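Long-range contacts in dally-like, isoform A (Drosophila melanogaster, PDB 6XTZ), which is a glypican, probably a cell-surface heparan sulfate proteoglycan, whose core binds the Wnt palmitoleate lipid and is thought to shield it for signalling at a distance: residues 67-72 with 461-466; 250-255 with 466-471. The protein carries 5 engineered substitutions. All coordinates share one frame; numbering follows the deposited sequence.

From the N terminus, the chain first passes through 67-72 on the long helix 51-110, then through 250-255 on helix 248-258, and much later through 461-471, where helix 459-467 ends. Interaction 1 closes a loop of 388 intervening residues, 215 of them helical; interaction 2 closes one of 210. Because the segments alternate along the chain, the two loops cross; the contacts share Ser-466. Their centres lie 9 Å apart, and His-68 CD2 comes within 3.4 Å of Val-467 CG2. Helix 459-467 therefore joins helix 51-110 by a surface contact that includes the His-68 to Ser-466 hydrogen bond, and helix 248-258 by a buried covalent link, within the all-alpha glypican core.

Interaction 1 (67-72 with 461-466); sequences GHTKDQ and SNLPHS
Helix 67-72 faces helix 461-466 most closely at Thr-69 and Leu-463, whose CA atoms are 7.3 Å apart. The segment axes approach to 10.8 Å, with 132° between their N-to-C directions, so the helices run more against than with each other. The second helix is kinked: the backbone N atoms of Pro-464 and His-465 lack bonds to the preceding turn.

The polar part joins His-68 to Ser-466. Chi1 of -178° sets CG of the histidine anti to its backbone N, and chi2 turns the imidazole so that its NE2 edge meets the serine; NE2 hydrogen-bonds Ser-466 OG at 3.0 Å. OG lies in the ring plane, and the angle of 157° makes the bond fairly straight; either partner could donate. Asn-470 and Val-467 also touch this histidine.

Beside this bond, Leu-463 and Gln-72 slide past each other in opposite directions. The leucine's CD2 branch does the touching, reaching Gln-72 CB at 4.0 Å and CG at 4.2 Å. Thr-69 CG2 approaches the same methyl more loosely, at 4.5 Å, while its hydroxyl bonds back to Leu-65 O in its own helix. Leu-463 is buried, and also packs on Leu-259 and Gln-262. Only 203 Å² is buried between the segments, consistent with light helix-helix packing at the surface of the elongated, all-alpha glypican core.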
loop_
_atom_site.group_PDB
_atom_site.type_symbol
_atom_site.label_atom_id
_atom_site.label_comp_id
_atom_site.label_asym_id
_atom_site.label_seq_id
_atom_site.Cartn_x
_atom_site.Cartn_y
_atom_site.Cartn_z
ATOM N N GLY A 67 0.632 22.640 -3.613
ATOM C CA GLY A 67 -0.567 22.563 -2.796
ATOM C C GLY A 67 -1.516 21.469 -3.250
ATOM O O GLY A 67 -2.079 20.741 -2.426
ATOM N N HIS A 68 -1.702 21.332 -4.566
ATOM C CA HIS A 68 -2.629 20.330 -5.083
ATOM C C HIS A 68 -2.132 18.916 -4.806
ATOM O O HIS A 68 -2.915 18.044 -4.416
ATOM C CB HIS A 68 -2.846 20.540 -6.581
ATOM C CG HIS A 68 -3.829 19.588 -7.192
ATOM N ND1 HIS A 68 -5.163 19.895 -7.353
ATOM C CD2 HIS A 68 -3.670 18.335 -7.682
ATOM C CE1 HIS A 68 -5.783 18.874 -7.916
ATOM N NE2 HIS A 68 -4.900 17.914 -8.125
ATOM N N THR A 69 -0.835 18.668 -5.000
ATOM C CA THR A 69 -0.302 17.334 -4.746
ATOM C C THR A 69 -0.276 17.024 -3.255
ATOM O O THR A 69 -0.521 15.882 -2.850
ATOM C CB THR A 69 1.098 17.197 -5.346
ATOM O OG1 THR A 69 1.976 18.152 -4.739
ATOM C CG2 THR A 69 1.059 17.430 -6.850
ATOM N N LYS A 70 0.014 18.027 -2.422
ATOM C CA LYS A 70 0.031 17.804 -0.979
ATOM C C LYS A 70 -1.340 17.378 -0.469
ATOM O O LYS A 70 -1.445 16.474 0.369
ATOM C CB LYS A 70 0.503 19.065 -0.255
ATOM C CG LYS A 70 0.513 18.946 1.261
ATOM C CD LYS A 70 0.956 20.246 1.914
ATOM C CE LYS A 70 0.954 20.132 3.431
ATOM N NZ LYS A 70 1.905 19.091 3.913
ATOM N N ASP A 71 -2.402 18.013 -0.967
ATOM C CA ASP A 71 -3.750 17.655 -0.539
ATOM C C ASP A 71 -4.132 16.260 -1.021
ATOM O O ASP A 71 -4.764 15.494 -0.284
ATOM C CB ASP A 71 -4.752 18.692 -1.043
ATOM C CG ASP A 71 -6.179 18.357 -0.661
ATOM O OD1 ASP A 71 -6.492 18.387 0.547
ATOM O OD2 ASP A 71 -6.987 18.066 -1.567
ATOM N N GLN A 72 -3.757 15.913 -2.254
ATOM C CA GLN A 72 -4.090 14.597 -2.788
ATOM C C GLN A 72 -3.329 13.492 -2.065
ATOM O O GLN A 72 -3.906 12.456 -1.718
ATOM C CB GLN A 72 -3.797 14.552 -4.288
ATOM C CG GLN A 72 -4.712 15.425 -5.128
ATOM C CD GLN A 72 -6.124 14.881 -5.198
ATOM O OE1 GLN A 72 -6.332 13.672 -5.297
ATOM N NE2 GLN A 72 -7.106 15.774 -5.141
ATOM N N SER A 461 0.138 8.076 -11.398
ATOM C CA SER A 461 0.121 8.442 -12.809
ATOM C C SER A 461 -1.057 9.344 -13.155
ATOM O O SER A 461 -1.035 9.995 -14.204
ATOM C CB SER A 461 0.093 7.189 -13.688
ATOM O OG SER A 461 -1.052 6.395 -13.425
ATOM N N ASN A 462 -2.073 9.400 -12.298
ATOM C CA ASN A 462 -3.229 10.258 -12.515
ATOM C C ASN A 462 -3.035 11.664 -11.965
ATOM O O ASN A 462 -3.837 12.550 -12.284
ATOM C CB ASN A 462 -4.475 9.625 -11.883
ATOM C CG ASN A 462 -5.756 10.329 -12.282
ATOM O OD1 ASN A 462 -6.273 10.126 -13.381
ATOM N ND2 ASN A 462 -6.282 11.154 -11.385
ATOM N N LEU A 463 -2.001 11.890 -11.150
ATOM C CA LEU A 463 -1.756 13.231 -10.618
ATOM C C LEU A 463 -1.608 14.283 -11.711
ATOM O O LEU A 463 -2.279 15.326 -11.618
ATOM C CB LEU A 463 -0.534 13.206 -9.692
ATOM C CG LEU A 463 -0.807 12.951 -8.209
ATOM C CD1 LEU A 463 0.495 12.887 -7.433
ATOM C CD2 LEU A 463 -1.713 14.035 -7.648
ATOM N N PRO A 464 -0.784 14.097 -12.752
ATOM C CA PRO A 464 -0.733 15.122 -13.811
ATOM C C PRO A 464 -2.077 15.370 -14.471
ATOM O O PRO A 464 -2.413 16.523 -14.770
ATOM C CB PRO A 464 0.298 14.555 -14.800
ATOM C CG PRO A 464 0.369 13.101 -14.498
ATOM C CD PRO A 464 0.159 12.998 -13.024
ATOM N N HIS A 465 -2.865 14.320 -14.702
ATOM C CA HIS A 465 -4.207 14.517 -15.237
ATOM C C HIS A 465 -5.114 15.205 -14.227
ATOM O O HIS A 465 -6.016 15.958 -14.616
ATOM C CB HIS A 465 -4.801 13.177 -15.667
ATOM C CG HIS A 465 -3.982 12.465 -16.696
ATOM N ND1 HIS A 465 -4.203 12.603 -18.050
ATOM C CD2 HIS A 465 -2.929 11.623 -16.571
ATOM C CE1 HIS A 465 -3.328 11.869 -18.714
ATOM N NE2 HIS A 465 -2.543 11.265 -17.839
ATOM N N SER A 466 -4.889 14.970 -12.934
ATOM C CA SER A 466 -5.696 15.631 -11.914
ATOM C C SER A 466 -5.320 17.102 -11.781
ATOM O O SER A 466 -6.194 17.958 -11.590
ATOM C CB SER A 466 -5.540 14.911 -10.575
ATOM O OG SER A 466 -6.207 15.611 -9.539
#

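Interaction 2 (250-255 with 466-471); sequences YCVNVI and SVCSNE
Cys-251 and Cys-468 are covalently joined, their SG atoms 2.0 Å apart. A chi3 of -93° sets the two CB-S bonds nearly perpendicular about the bridge, close to the relaxed disulfide torsion. Both CB atoms point toward the opposite segment, and a chi1 of 178° at Cys-251, its SG anti to the backbone N, carries that sulfur to its partner. The CA atoms of the pair are 6.1 Å apart.

Apolar side chains pack against the bridge. Cys-468 SG touches Ile-255 CG1 at 3.8 Å and, more distantly, Val-252 CG2 at 4.1 Å; it also lies 3.5 Å from the backbone N of Val-252. Farther along the helix, Ile-255 and Val-467 cross obliquely: Ile-255 CD1 meets Val-467 CG1 at 3.9 Å, while Ile-255 CG2 rests against Val-467 CB and CG2. Leu-65 of helix 51-110 touches both residues, and Ile-473 packs on Cys-251 and Val-467.

All five touching residues are buried. Cys-468 is the first residue to leave helical geometry after helix 459-467. The chemistry implies a covalent tie, sheltered by aliphatic side chains, that fixes the end of helix 459-467 against helix 248-258 within the disulfide-rich part of the glypican core.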
loop_
_atom_site.group_PDB
_atom_site.type_symbol
_atom_site.label_atom_id
_atom_site.label_comp_id
_atom_site.label_asym_id
_atom_site.label_seq_id
_atom_site.Cartn_x
_atom_site.Cartn_y
_atom_site.Cartn_z
ATOM N N TYR A 250 -0.073 19.089 -23.480
ATOM C CA TYR A 250 1.041 19.951 -23.103
ATOM C C TYR A 250 1.119 20.104 -21.588
ATOM O O TYR A 250 2.196 19.971 -20.994
ATOM C CB TYR A 250 0.896 21.310 -23.793
ATOM C CG TYR A 250 1.940 22.337 -23.413
ATOM C CD1 TYR A 250 3.264 21.973 -23.194
ATOM C CD2 TYR A 250 1.602 23.680 -23.296
ATOM C CE1 TYR A 250 4.214 22.916 -22.848
ATOM C CE2 TYR A 250 2.547 24.628 -22.957
ATOM C CZ TYR A 250 3.851 24.241 -22.734
ATOM O OH TYR A 250 4.795 25.182 -22.392
ATOM N N CYS A 251 -0.021 20.371 -20.944
ATOM C CA CYS A 251 -0.043 20.467 -19.487
ATOM C C CYS A 251 0.371 19.151 -18.838
ATOM O O CYS A 251 1.152 19.144 -17.879
ATOM C CB CYS A 251 -1.434 20.884 -19.009
ATOM S SG CYS A 251 -1.612 20.995 -17.211
ATOM N N VAL A 252 -0.144 18.026 -19.345
ATOM C CA VAL A 252 0.159 16.732 -18.735
ATOM C C VAL A 252 1.652 16.437 -18.813
ATOM O O VAL A 252 2.255 15.954 -17.846
ATOM C CB VAL A 252 -0.674 15.615 -19.394
ATOM C CG1 VAL A 252 -0.208 14.249 -18.914
ATOM C CG2 VAL A 252 -2.152 15.807 -19.089
ATOM N N ASN A 253 2.274 16.731 -19.957
ATOM C CA ASN A 253 3.705 16.483 -20.103
ATOM C C ASN A 253 4.525 17.330 -19.140
ATOM O O ASN A 253 5.565 16.878 -18.649
ATOM C CB ASN A 253 4.141 16.749 -21.543
ATOM C CG ASN A 253 3.738 15.636 -22.486
ATOM O OD1 ASN A 253 3.639 14.476 -22.085
ATOM N ND2 ASN A 253 3.506 15.982 -23.746
ATOM N N VAL A 254 4.079 18.554 -18.855
ATOM C CA VAL A 254 4.820 19.418 -17.942
ATOM C C VAL A 254 4.712 18.900 -16.513
ATOM O O VAL A 254 5.716 18.786 -15.800
ATOM C CB VAL A 254 4.328 20.872 -18.059
ATOM C CG1 VAL A 254 4.994 21.746 -17.005
ATOM C CG2 VAL A 254 4.611 21.411 -19.452
ATOM N N ILE A 255 3.494 18.574 -16.074
ATOM C CA ILE A 255 3.317 18.070 -14.715
ATOM C C ILE A 255 4.020 16.728 -14.546
ATOM O O ILE A 255 4.598 16.446 -13.490
ATOM C CB ILE A 255 1.823 17.976 -14.360
ATOM C CG1 ILE A 255 1.106 19.281 -14.708
ATOM C CG2 ILE A 255 1.654 17.675 -12.879
ATOM C CD1 ILE A 255 1.579 20.468 -13.905
ATOM N N SER A 466 -4.889 14.970 -12.934
ATOM C CA SER A 466 -5.696 15.631 -11.914
ATOM C C SER A 466 -5.320 17.102 -11.781
ATOM O O SER A 466 -6.194 17.958 -11.590
ATOM C CB SER A 466 -5.540 14.911 -10.575
ATOM O OG SER A 466 -6.207 15.611 -9.539
ATOM N N VAL A 467 -4.027 17.417 -11.882
ATOM C CA VAL A 467 -3.586 18.804 -11.767
ATOM C C VAL A 467 -4.104 19.633 -12.938
ATOM O O VAL A 467 -4.510 20.788 -12.764
ATOM C CB VAL A 467 -2.051 18.865 -11.661
ATOM C CG1 VAL A 467 -1.569 20.309 -11.685
ATOM C CG2 VAL A 467 -1.578 18.169 -10.395
ATOM N N CYS A 468 -4.119 19.060 -14.139
ATOM C CA CYS A 468 -4.529 19.785 -15.336
ATOM C C CYS A 468 -6.044 19.892 -15.490
ATOM O O CYS A 468 -6.508 20.308 -16.558
ATOM C CB CYS A 468 -3.929 19.125 -16.582
ATOM S SG CYS A 468 -2.119 19.115 -16.621
ATOM N N SER A 469 -6.819 19.546 -14.462
ATOM C CA SER A 469 -8.272 19.601 -14.534
ATOM C C SER A 469 -8.904 20.508 -13.488
ATOM O O SER A 469 -10.137 20.573 -13.414
ATOM C CB SER A 469 -8.866 18.191 -14.401
ATOM O OG SER A 469 -8.505 17.377 -15.503
ATOM N N ASN A 470 -8.110 21.210 -12.680
ATOM C CA ASN A 470 -8.650 22.065 -11.635
ATOM C C ASN A 470 -8.961 23.456 -12.190
ATOM O O ASN A 470 -8.754 23.746 -13.369
ATOM C CB ASN A 470 -7.684 22.142 -10.451
ATOM C CG ASN A 470 -6.285 22.584 -10.854
ATOM O OD1 ASN A 470 -6.070 23.107 -11.947
ATOM N ND2 ASN A 470 -5.325 22.379 -9.959
ATOM N N GLU A 471 -9.469 24.332 -11.319
ATOM C CA GLU A 471 -9.785 25.693 -11.738
ATOM C C GLU A 471 -8.528 26.517 -11.973
ATOM O O GLU A 471 -8.555 27.479 -12.750
ATOM C CB GLU A 471 -10.660 26.377 -10.689
ATOM C CG GLU A 471 -11.890 25.590 -10.289
ATOM C CD GLU A 471 -12.634 26.231 -9.135
ATOM O OE1 GLU A 471 -12.226 27.329 -8.699
ATOM O OE2 GLU A 471 -13.626 25.637 -8.661
#